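Local coordinates for protein multicopper oxidase (Arthrobacter sp. FB24, PDB 3GDC) that probably couples the oxidation of phenolic substrates to the reduction of dioxygen, as a trimeric two-domain multicopper oxidase of the laccase class, at residues D101-G105 against C133-P137; Q201-I207 against I255-P261; Y262-F268 against W280-V286. One frame throughout, in Å; residues are numbered along the deposited sequence.

Interaction 1 of 3, residues D101-G105 against C133-P137; sequences DGTPG and CHQSP. With CU (copper (II) ion), chain D; CU (copper (II) ion), chain O.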
loop_
_atom_site.group_PDB
_atom_site.type_symbol
_atom_site.label_atom_id
_atom_site.label_comp_id
_atom_site.label_asym_id
_atom_site.label_seq_id
_atom_site.Cartn_x
_atom_site.Cartn_y
_atom_site.Cartn_z
ATOM N N ASP A 101 -23.043 -0.676 16.028
ATOM C CA ASP A 101 -21.998 -0.333 15.064
ATOM C C ASP A 101 -21.615 1.151 15.104
ATOM O O ASP A 101 -20.622 1.562 14.489
ATOM C CB ASP A 101 -22.496 -0.751 13.668
ATOM C CG ASP A 101 -21.493 -0.504 12.571
ATOM O OD1 ASP A 101 -20.375 -1.051 12.633
ATOM O OD2 ASP A 101 -21.854 0.227 11.627
ATOM N N GLY A 102 -22.397 1.958 15.816
ATOM C CA GLY A 102 -22.132 3.403 15.917
ATOM C C GLY A 102 -22.309 4.176 14.619
ATOM O O GLY A 102 -21.627 5.167 14.375
ATOM N N THR A 103 -23.230 3.724 13.774
ATOM C CA THR A 103 -23.486 4.401 12.506
ATOM C C THR A 103 -24.791 5.195 12.582
ATOM O O THR A 103 -25.830 4.631 12.904
ATOM C CB THR A 103 -23.511 3.386 11.338
ATOM O OG1 THR A 103 -22.203 2.826 11.185
ATOM C CG2 THR A 103 -23.937 4.045 10.038
ATOM N N PRO A 104 -24.740 6.511 12.306
ATOM C CA PRO A 104 -25.993 7.276 12.287
ATOM C C PRO A 104 -27.031 6.648 11.347
ATOM O O PRO A 104 -26.687 6.207 10.245
ATOM C CB PRO A 104 -25.550 8.643 11.767
ATOM C CG PRO A 104 -24.128 8.751 12.233
ATOM C CD PRO A 104 -23.576 7.369 12.025
ATOM N N GLY A 105 -28.278 6.584 11.807
ATOM C CA GLY A 105 -29.367 6.000 11.012
ATOM C C GLY A 105 -29.590 4.521 11.266
ATOM O O GLY A 105 -30.608 3.956 10.835
ATOM N N CYS A 133 -15.065 7.869 15.855
ATOM C CA CYS A 133 -16.400 8.403 15.651
ATOM C C CYS A 133 -16.852 8.179 14.209
ATOM O O CYS A 133 -16.032 8.201 13.279
ATOM C CB CYS A 133 -16.447 9.893 16.007
ATOM S SG CYS A 133 -18.075 10.622 15.750
ATOM N N HIS A 134 -18.150 7.957 14.015
ATOM C CA HIS A 134 -18.659 7.756 12.658
ATOM C C HIS A 134 -19.766 8.753 12.264
ATOM O O HIS A 134 -20.551 8.504 11.345
ATOM C CB HIS A 134 -19.098 6.299 12.461
ATOM C CG HIS A 134 -18.954 5.815 11.053
ATOM N ND1 HIS A 134 -19.723 6.306 10.021
ATOM C CD2 HIS A 134 -18.133 4.888 10.504
ATOM C CE1 HIS A 134 -19.383 5.704 8.896
ATOM N NE2 HIS A 134 -18.416 4.841 9.162
ATOM N N GLN A 135 -19.825 9.877 12.970
ATOM C CA GLN A 135 -20.731 10.969 12.631
ATOM C C GLN A 135 -20.270 11.686 11.352
ATOM O O GLN A 135 -19.066 11.874 11.123
ATOM C CB GLN A 135 -20.814 11.955 13.803
ATOM C CG GLN A 135 -21.796 13.133 13.626
ATOM C CD GLN A 135 -23.258 12.719 13.731
ATOM O OE1 GLN A 135 -24.151 13.402 13.212
ATOM N NE2 GLN A 135 -23.509 11.614 14.405
ATOM N N SER A 136 -21.230 12.074 10.516
ATOM C CA SER A 136 -20.941 12.882 9.330
ATOM C C SER A 136 -20.965 14.370 9.687
ATOM O O SER A 136 -21.771 14.791 10.521
ATOM C CB SER A 136 -21.945 12.593 8.210
ATOM O OG SER A 136 -21.939 11.216 7.867
ATOM N N PRO A 137 -20.086 15.185 9.062
ATOM C CA PRO A 137 -19.065 14.855 8.056
ATOM C C PRO A 137 -17.922 14.037 8.639
ATOM O O PRO A 137 -17.346 14.428 9.664
ATOM C CB PRO A 137 -18.549 16.229 7.616
ATOM C CG PRO A 137 -18.823 17.117 8.751
ATOM C CD PRO A 137 -20.096 16.626 9.367
HETATM CU CU CU D . -18.034 12.762 16.178
HETATM CU CU CU O . -17.668 3.465 8.042
#

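Interaction 2 of 3, residues Q201-I207 against I255-P261; sequences QHELVRI and ILELRFP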
loop_
_atom_site.group_PDB
_atom_site.type_symbol
_atom_site.label_atom_id
_atom_site.label_comp_id
_atom_site.label_asym_id
_atom_site.label_seq_id
_atom_site.Cartn_x
_atom_site.Cartn_y
_atom_site.Cartn_z
ATOM N N GLN A 201 18.208 -4.001 25.321
ATOM C CA GLN A 201 18.893 -4.843 24.337
ATOM C C GLN A 201 18.441 -6.300 24.452
ATOM O O GLN A 201 18.345 -6.845 25.564
ATOM C CB GLN A 201 20.414 -4.737 24.539
ATOM C CG GLN A 201 21.268 -5.334 23.439
ATOM C CD GLN A 201 22.759 -5.264 23.761
ATOM O OE1 GLN A 201 23.156 -4.859 24.863
ATOM N NE2 GLN A 201 23.588 -5.670 22.807
ATOM N N HIS A 202 18.132 -6.900 23.302
ATOM C CA HIS A 202 17.785 -8.329 23.163
ATOM C C HIS A 202 16.354 -8.699 23.575
ATOM O O HIS A 202 15.891 -9.798 23.259
ATOM C CB HIS A 202 18.799 -9.254 23.880
ATOM C CG HIS A 202 20.220 -9.064 23.437
ATOM N ND1 HIS A 202 20.619 -9.203 22.125
ATOM C CD2 HIS A 202 21.338 -8.755 24.139
ATOM C CE1 HIS A 202 21.918 -8.977 22.034
ATOM N NE2 HIS A 202 22.378 -8.701 23.242
ATOM N N GLU A 203 15.668 -7.805 24.287
ATOM C CA GLU A 203 14.315 -8.084 24.783
ATOM C C GLU A 203 13.284 -8.085 23.658
ATOM O O GLU A 203 13.419 -7.354 22.681
ATOM C CB GLU A 203 13.895 -7.055 25.830
ATOM C CG GLU A 203 14.446 -7.300 27.225
ATOM C CD GLU A 203 13.587 -6.655 28.308
ATOM O OE1 GLU A 203 12.877 -5.664 28.004
ATOM O OE2 GLU A 203 13.623 -7.144 29.465
ATOM N N LEU A 204 12.246 -8.901 23.798
ATOM C CA LEU A 204 11.184 -8.920 22.794
ATOM C C LEU A 204 10.235 -7.731 22.938
ATOM O O LEU A 204 9.473 -7.640 23.910
ATOM C CB LEU A 204 10.398 -10.228 22.850
ATOM C CG LEU A 204 9.346 -10.401 21.750
ATOM C CD1 LEU A 204 9.970 -10.368 20.361
ATOM C CD2 LEU A 204 8.605 -11.719 21.969
ATOM N N VAL A 205 10.288 -6.828 21.962
ATOM C CA VAL A 205 9.437 -5.640 21.937
ATOM C C VAL A 205 8.280 -5.903 20.966
ATOM O O VAL A 205 8.511 -6.341 19.846
ATOM C CB VAL A 205 10.245 -4.389 21.509
ATOM C CG1 VAL A 205 9.319 -3.167 21.334
ATOM C CG2 VAL A 205 11.364 -4.100 22.517
ATOM N N ARG A 206 7.043 -5.660 21.412
ATOM C CA ARG A 206 5.858 -5.880 20.597
ATOM C C ARG A 206 5.087 -4.561 20.508
ATOM O O ARG A 206 4.655 -4.006 21.523
ATOM C CB ARG A 206 4.966 -6.993 21.196
ATOM C CG ARG A 206 3.648 -7.230 20.472
ATOM C CD ARG A 206 2.897 -8.478 20.994
ATOM N NE ARG A 206 3.675 -9.696 20.758
ATOM C CZ ARG A 206 3.781 -10.713 21.616
ATOM N NH1 ARG A 206 3.146 -10.679 22.777
ATOM N NH2 ARG A 206 4.533 -11.767 21.304
ATOM N N ILE A 207 4.924 -4.066 19.291
ATOM C CA ILE A 207 4.269 -2.786 19.072
ATOM C C ILE A 207 2.959 -2.994 18.318
ATOM O O ILE A 207 2.938 -3.619 17.260
ATOM C CB ILE A 207 5.174 -1.826 18.243
ATOM C CG1 ILE A 207 6.550 -1.663 18.898
ATOM C CG2 ILE A 207 4.477 -0.461 18.046
ATOM C CD1 ILE A 207 7.597 -0.985 17.977
ATOM N N ILE A 255 0.774 -5.709 14.202
ATOM C CA ILE A 255 1.745 -5.884 15.264
ATOM C C ILE A 255 3.140 -5.981 14.666
ATOM O O ILE A 255 3.339 -6.696 13.678
ATOM C CB ILE A 255 1.456 -7.150 16.103
ATOM C CG1 ILE A 255 0.061 -7.040 16.731
ATOM C CG2 ILE A 255 2.542 -7.345 17.158
ATOM C CD1 ILE A 255 -0.414 -8.312 17.456
ATOM N N LEU A 256 4.083 -5.247 15.258
ATOM C CA LEU A 256 5.498 -5.404 14.932
ATOM C C LEU A 256 6.191 -6.065 16.111
ATOM O O LEU A 256 5.941 -5.699 17.264
ATOM C CB LEU A 256 6.195 -4.067 14.651
ATOM C CG LEU A 256 5.562 -2.747 14.205
ATOM C CD1 LEU A 256 6.576 -1.954 13.395
ATOM C CD2 LEU A 256 4.244 -2.851 13.457
ATOM N N GLU A 257 7.068 -7.020 15.825
ATOM C CA GLU A 257 7.857 -7.675 16.865
ATOM C C GLU A 257 9.333 -7.609 16.528
ATOM O O GLU A 257 9.736 -7.949 15.407
ATOM C CB GLU A 257 7.437 -9.137 17.041
ATOM C CG GLU A 257 6.001 -9.319 17.517
ATOM C CD GLU A 257 5.717 -10.735 18.004
ATOM O OE1 GLU A 257 6.623 -11.590 17.922
ATOM O OE2 GLU A 257 4.582 -10.983 18.477
ATOM N N LEU A 258 10.133 -7.154 17.484
ATOM C CA LEU A 258 11.578 -7.176 17.301
ATOM C C LEU A 258 12.380 -7.275 18.594
ATOM O O LEU A 258 11.857 -7.065 19.681
ATOM C CB LEU A 258 12.030 -5.963 16.480
ATOM C CG LEU A 258 11.998 -4.569 17.101
ATOM C CD1 LEU A 258 12.794 -3.655 16.184
ATOM C CD2 LEU A 258 10.582 -4.049 17.247
ATOM N N ARG A 259 13.664 -7.609 18.448
ATOM C CA ARG A 259 14.635 -7.538 19.536
ATOM C C ARG A 259 15.783 -6.668 19.028
ATOM O O ARG A 259 16.340 -6.952 17.968
ATOM C CB ARG A 259 15.167 -8.930 19.890
ATOM C CG ARG A 259 14.099 -9.942 20.235
ATOM C CD ARG A 259 14.700 -11.330 20.452
ATOM N NE ARG A 259 13.683 -12.305 20.871
ATOM C CZ ARG A 259 13.363 -12.569 22.138
ATOM N NH1 ARG A 259 13.974 -11.943 23.141
ATOM N NH2 ARG A 259 12.426 -13.475 22.406
ATOM N N PHE A 260 16.121 -5.615 19.768
ATOM C CA PHE A 260 17.199 -4.703 19.370
ATOM C C PHE A 260 18.552 -5.315 19.748
ATOM O O PHE A 260 18.823 -5.504 20.933
ATOM C CB PHE A 260 17.044 -3.359 20.068
ATOM C CG PHE A 260 15.883 -2.538 19.582
ATOM C CD1 PHE A 260 16.077 -1.532 18.636
ATOM C CD2 PHE A 260 14.600 -2.739 20.094
ATOM C CE1 PHE A 260 15.008 -0.750 18.188
ATOM C CE2 PHE A 260 13.525 -1.955 19.653
ATOM C CZ PHE A 260 13.727 -0.964 18.705
ATOM N N PRO A 261 19.389 -5.643 18.743
ATOM C CA PRO A 261 20.649 -6.348 19.027
ATOM C C PRO A 261 21.752 -5.468 19.621
ATOM O O PRO A 261 22.686 -6.008 20.222
ATOM C CB PRO A 261 21.076 -6.865 17.649
ATOM C CG PRO A 261 20.508 -5.873 16.696
ATOM C CD PRO A 261 19.197 -5.428 17.298
HETATM O O HOH W 1 14.964 -5.319 22.313
#

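Interaction 3 of 3, residues Y262-F268 against W280-V286; sequences YPGKFMF and WMGFFEV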
loop_
_atom_site.group_PDB
_atom_site.type_symbol
_atom_site.label_atom_id
_atom_site.label_comp_id
_atom_site.label_asym_id
_atom_site.label_seq_id
_atom_site.Cartn_x
_atom_site.Cartn_y
_atom_site.Cartn_z
ATOM N N TYR A 262 21.646 -4.147 19.468
ATOM C CA TYR A 262 22.714 -3.225 19.867
ATOM C C TYR A 262 22.197 -2.045 20.689
ATOM O O TYR A 262 21.128 -1.520 20.400
ATOM C CB TYR A 262 23.470 -2.706 18.627
ATOM C CG TYR A 262 24.182 -3.786 17.852
ATOM C CD1 TYR A 262 25.237 -4.497 18.430
ATOM C CD2 TYR A 262 23.807 -4.106 16.541
ATOM C CE1 TYR A 262 25.897 -5.495 17.741
ATOM C CE2 TYR A 262 24.472 -5.111 15.830
ATOM C CZ TYR A 262 25.517 -5.806 16.446
ATOM O OH TYR A 262 26.198 -6.808 15.785
ATOM N N PRO A 263 22.960 -1.619 21.719
ATOM C CA PRO A 263 22.539 -0.468 22.517
ATOM C C PRO A 263 22.705 0.826 21.731
ATOM O O PRO A 263 23.409 0.835 20.717
ATOM C CB PRO A 263 23.501 -0.502 23.710
ATOM C CG PRO A 263 24.729 -1.156 23.169
ATOM C CD PRO A 263 24.247 -2.172 22.184
ATOM N N GLY A 264 22.056 1.897 22.183
ATOM C CA GLY A 264 22.178 3.209 21.545
ATOM C C GLY A 264 20.870 3.782 21.033
ATOM O O GLY A 264 19.795 3.236 21.310
ATOM N N LYS A 265 20.969 4.885 20.290
ATOM C CA LYS A 265 19.812 5.590 19.739
ATOM C C LYS A 265 19.520 5.168 18.304
ATOM O O LYS A 265 20.401 5.233 17.436
ATOM C CB LYS A 265 20.055 7.098 19.747
ATOM C CG LYS A 265 19.613 7.830 20.987
ATOM C CD LYS A 265 19.637 9.320 20.700
ATOM C CE LYS A 265 19.175 10.141 21.885
ATOM N NZ LYS A 265 18.943 11.555 21.461
ATOM N N PHE A 266 18.277 4.755 18.057
ATOM C CA PHE A 266 17.836 4.341 16.729
ATOM C C PHE A 266 16.579 5.095 16.332
ATOM O O PHE A 266 15.539 4.978 16.989
ATOM C CB PHE A 266 17.619 2.828 16.698
ATOM C CG PHE A 266 18.877 2.050 16.944
ATOM C CD1 PHE A 266 19.719 1.727 15.886
ATOM C CD2 PHE A 266 19.248 1.685 18.238
ATOM C CE1 PHE A 266 20.900 1.017 16.096
ATOM C CE2 PHE A 266 20.442 0.977 18.473
ATOM C CZ PHE A 266 21.265 0.638 17.396
ATOM N N MET A 267 16.690 5.899 15.280
ATOM C CA MET A 267 15.559 6.700 14.813
ATOM C C MET A 267 14.415 5.815 14.297
ATOM O O MET A 267 14.641 4.731 13.751
ATOM C CB MET A 267 16.009 7.672 13.724
ATOM C CG MET A 267 15.009 8.770 13.406
ATOM S SD MET A 267 15.689 9.914 12.188
ATOM C CE MET A 267 16.672 10.959 13.247
ATOM N N PHE A 268 13.187 6.267 14.519
ATOM C CA PHE A 268 12.030 5.672 13.856
ATOM C C PHE A 268 11.134 6.797 13.363
ATOM O O PHE A 268 11.006 7.841 14.025
ATOM C CB PHE A 268 11.298 4.643 14.736
ATOM C CG PHE A 268 10.523 5.232 15.880
ATOM C CD1 PHE A 268 9.125 5.292 15.835
ATOM C CD2 PHE A 268 11.179 5.691 17.018
ATOM C CE1 PHE A 268 8.400 5.847 16.905
ATOM C CE2 PHE A 268 10.472 6.232 18.082
ATOM C CZ PHE A 268 9.072 6.307 18.028
ATOM N N TRP A 280 6.316 13.319 12.708
ATOM C CA TRP A 280 6.290 11.860 12.826
ATOM C C TRP A 280 7.731 11.315 12.745
ATOM O O TRP A 280 8.143 10.678 11.777
ATOM C CB TRP A 280 5.270 11.272 11.822
ATOM C CG TRP A 280 5.114 9.752 11.695
ATOM C CD1 TRP A 280 4.344 9.114 10.753
ATOM C CD2 TRP A 280 5.738 8.709 12.468
ATOM N NE1 TRP A 280 4.452 7.758 10.887
ATOM C CE2 TRP A 280 5.298 7.475 11.928
ATOM C CE3 TRP A 280 6.623 8.690 13.560
ATOM C CZ2 TRP A 280 5.709 6.242 12.437
ATOM C CZ3 TRP A 280 7.033 7.462 14.068
ATOM C CH2 TRP A 280 6.579 6.252 13.501
ATOM N N MET A 281 8.499 11.618 13.793
ATOM C CA MET A 281 9.835 11.065 13.983
ATOM C C MET A 281 10.192 11.011 15.468
ATOM O O MET A 281 9.753 11.847 16.253
ATOM C CB MET A 281 10.894 11.849 13.182
ATOM C CG MET A 281 11.102 13.281 13.591
ATOM S SD MET A 281 12.454 14.120 12.687
ATOM C CE MET A 281 13.715 12.888 12.682
ATOM N N GLY A 282 10.972 10.004 15.835
ATOM C CA GLY A 282 11.465 9.856 17.200
ATOM C C GLY A 282 12.668 8.930 17.247
ATOM O O GLY A 282 13.218 8.561 16.204
ATOM N N PHE A 283 13.075 8.573 18.463
ATOM C CA PHE A 283 14.147 7.611 18.685
ATOM C C PHE A 283 13.706 6.514 19.633
ATOM O O PHE A 283 12.925 6.768 20.561
ATOM C CB PHE A 283 15.345 8.278 19.361
ATOM C CG PHE A 283 16.045 9.287 18.514
ATOM C CD1 PHE A 283 16.891 8.882 17.483
ATOM C CD2 PHE A 283 15.887 10.646 18.769
ATOM C CE1 PHE A 283 17.560 9.828 16.696
ATOM C CE2 PHE A 283 16.552 11.594 17.994
ATOM C CZ PHE A 283 17.383 11.184 16.957
ATOM N N PHE A 284 14.243 5.317 19.409
ATOM C CA PHE A 284 14.367 4.313 20.470
ATOM C C PHE A 284 15.716 4.516 21.142
ATOM O O PHE A 284 16.720 4.782 20.471
ATOM C CB PHE A 284 14.319 2.895 19.915
ATOM C CG PHE A 284 12.946 2.441 19.538
ATOM C CD1 PHE A 284 12.151 1.752 20.449
ATOM C CD2 PHE A 284 12.446 2.701 18.262
ATOM C CE1 PHE A 284 10.867 1.337 20.083
ATOM C CE2 PHE A 284 11.165 2.280 17.893
ATOM C CZ PHE A 284 10.384 1.595 18.808
ATOM N N GLU A 285 15.726 4.414 22.464
ATOM C CA GLU A 285 16.968 4.405 23.237
ATOM C C GLU A 285 17.136 3.010 23.835
ATOM O O GLU A 285 16.380 2.607 24.725
ATOM C CB GLU A 285 16.927 5.477 24.326
ATOM C CG GLU A 285 18.204 5.549 25.175
ATOM C CD GLU A 285 19.374 6.140 24.420
ATOM O OE1 GLU A 285 19.349 7.362 24.149
ATOM O OE2 GLU A 285 20.325 5.385 24.100
ATOM N N VAL A 286 18.108 2.265 23.318
ATOM C CA VAL A 286 18.303 0.867 23.688
ATOM C C VAL A 286 19.400 0.796 24.743
ATOM O O VAL A 286 20.534 1.207 24.491
ATOM C CB VAL A 286 18.696 -0.009 22.473
ATOM C CG1 VAL A 286 18.754 -1.493 22.860
ATOM C CG2 VAL A 286 17.733 0.197 21.308
#

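Interaction 1 of 3, residues D101-G105 against C133-P137
His-134 leans on the loop 101-105 near its root, and its tip reaches a copper at the subunit boundary. At the root, CB sits 3.4 Å from Gly-102 O, a van der Waals contact with the carbonyl. CG is swung away from the backbone N (chi1 -150°), which carries the imidazole past Thr-103; OG1 of that threonine lies over one ring face, 4.4 Å from His-134 CG. Across the contact, ND1 has a loose neighbour in Pro-104 CD, 4.5 Å away. At the tip, NE2 binds a copper ion at 1.9 Å, and His-224 and His-269 of a neighbouring subunit complete the set of protein ligands. Pro-104 packs on the backbone next to it: its CD rests 3.3 Å from His-134 O, and its CG touches Gln-135 NE2, whose hydrogen bond goes to Ser-110 OG.

No hydrogen bond links the two segments directly, but Thr-89 OG1 bonds to both Gly-102 O and His-134 N. On the loop, Thr-103 OG1 donates to Asp-101 OD2 at 2.7 Å, and that same oxygen is bonded to His-224 ND1 of the neighbouring subunit. Cys-133 SG binds a second copper with His-88 and His-141, while accepting a bond from Gln-135 N. Adjacent residues thus serve two coppers, consistent with the Cys-His path for electrons from the type 1 site to the trinuclear cluster in multicopper oxidases.

Interaction 2 of 3, residues Q201-I207 against I255-P261
Two neighbouring antiparallel strands of a cupredoxin-type beta-sandwich, 205-211 and 253-258, meet here, and the pairing frays into loops at one end. Val-205 with Leu-258 and Ile-207 with Leu-256 are hydrogen-bonded pairs, each closed by two backbone bonds; Ile-207 N to Leu-256 O is 2.8 Å. Between them Arg-206 and Glu-257 form a non-hydrogen-bonded pair whose side chains run alongside each other on the same face. Arg-206 is bent at chi3 (-63°), which brings the side of its guanidinium to the carboxylate in a side-on salt bridge: NE (2.8 Å) and NH2 (2.9 Å) both donate to Glu-257 OE2, from the same face of the carboxylate and well out of its plane. NH2 also bonds to Pro-159 O, while Ile-255 CG2 packs against Arg-206 CG.

The opposite face is apolar. Val-205 CG2 comes to the edge of the Phe-260 ring, 4.2 Å from CE2, and Ile-207 CD1 approaches Leu-258 CD2.

Beyond Val-205 the strands part, and a water fills the step, donating to Glu-203 O and accepting from Phe-260 N at 2.8 Å. Past it, His-202 N bonds to Phe-260 O. Arg-259 NH1 reaches His-202 O at 2.9 Å, in both the guanidinium and the carbonyl plane, with Leu-204 CB over one guanidinium face. Gln-201 NE2 closes the end on Pro-261 O from above the carbonyl plane. A polar outer face backed by an aliphatic and aromatic inner one is the pattern of a beta-sandwich sheet.

Interaction 3 of 3, residues Y262-F268 against W280-V286
Phe-268 lies between Phe-284 and the backbone of Gly-282, whose N is over the opposite ring face. Phe-284 CE2 stands 3.5 Å above the Phe-268 ring, toward its rim, with the two planes at 51°. CG of Phe-268 takes the position between backbone N and carbonyl carbon (chi1 72°), which turns the ring over the partner strand. Trp-280 meets Phe-268 with the edge of its six-membered ring, CZ3 to CD1 3.5 Å. Farther along this face, Phe-266 CD2 touches Val-286 CG2.

On the other face, Lys-265 extends across Phe-283: its CD makes a CH-pi contact over the ring, and NZ an off-centre cation-pi contact 4.5 Å from the centroid. Met-267 CE, turned by a bend at chi3, touches Met-281 CE at 3.6 Å and also Phe-283 CE1.

Six backbone bonds fix this register, closing Gly-264 with Val-286, Phe-266 with Phe-284 and Phe-268 with Gly-282. Farther out, Val-197 of the neighbouring strand and Met-167 of the facing sheet pack on both Phe-268 and Phe-284. A neighbouring subunit brings its His-134 to Met-267, near copper, its Ile-106 to Phe-283 and its His-96 to Phe-266. Dispersion and ring contacts thus hold the aromatic cluster inside the sandwich, while the Lys-265 ammonium is probably stabilised by the Phe-283 ring and, at longer range, by Glu-285 (NZ to OE1 5.0 Å).

How the interactions relate
Along the chain the contacts come in series: interaction 1 in the first cupredoxin-type domain, then interactions 2 and 3 in the second. Interaction 1 lies across the centre of the chain from the other two, with centres about 37 and 38 Å away. Interactions 2 and 3 touch, their centres about 12 Å apart: strand 253-258 belongs to one sheet, strands 264-269 and 281-287 to the other, and Phe-260, on the connection between them, packs against Phe-284 and Val-286. Between subunits the long separation vanishes, since His-134 of interaction 1 packs on Met-267 of interaction 3 in a neighbouring copy. Copper sites shared in this way make the trimer the probable functional unit.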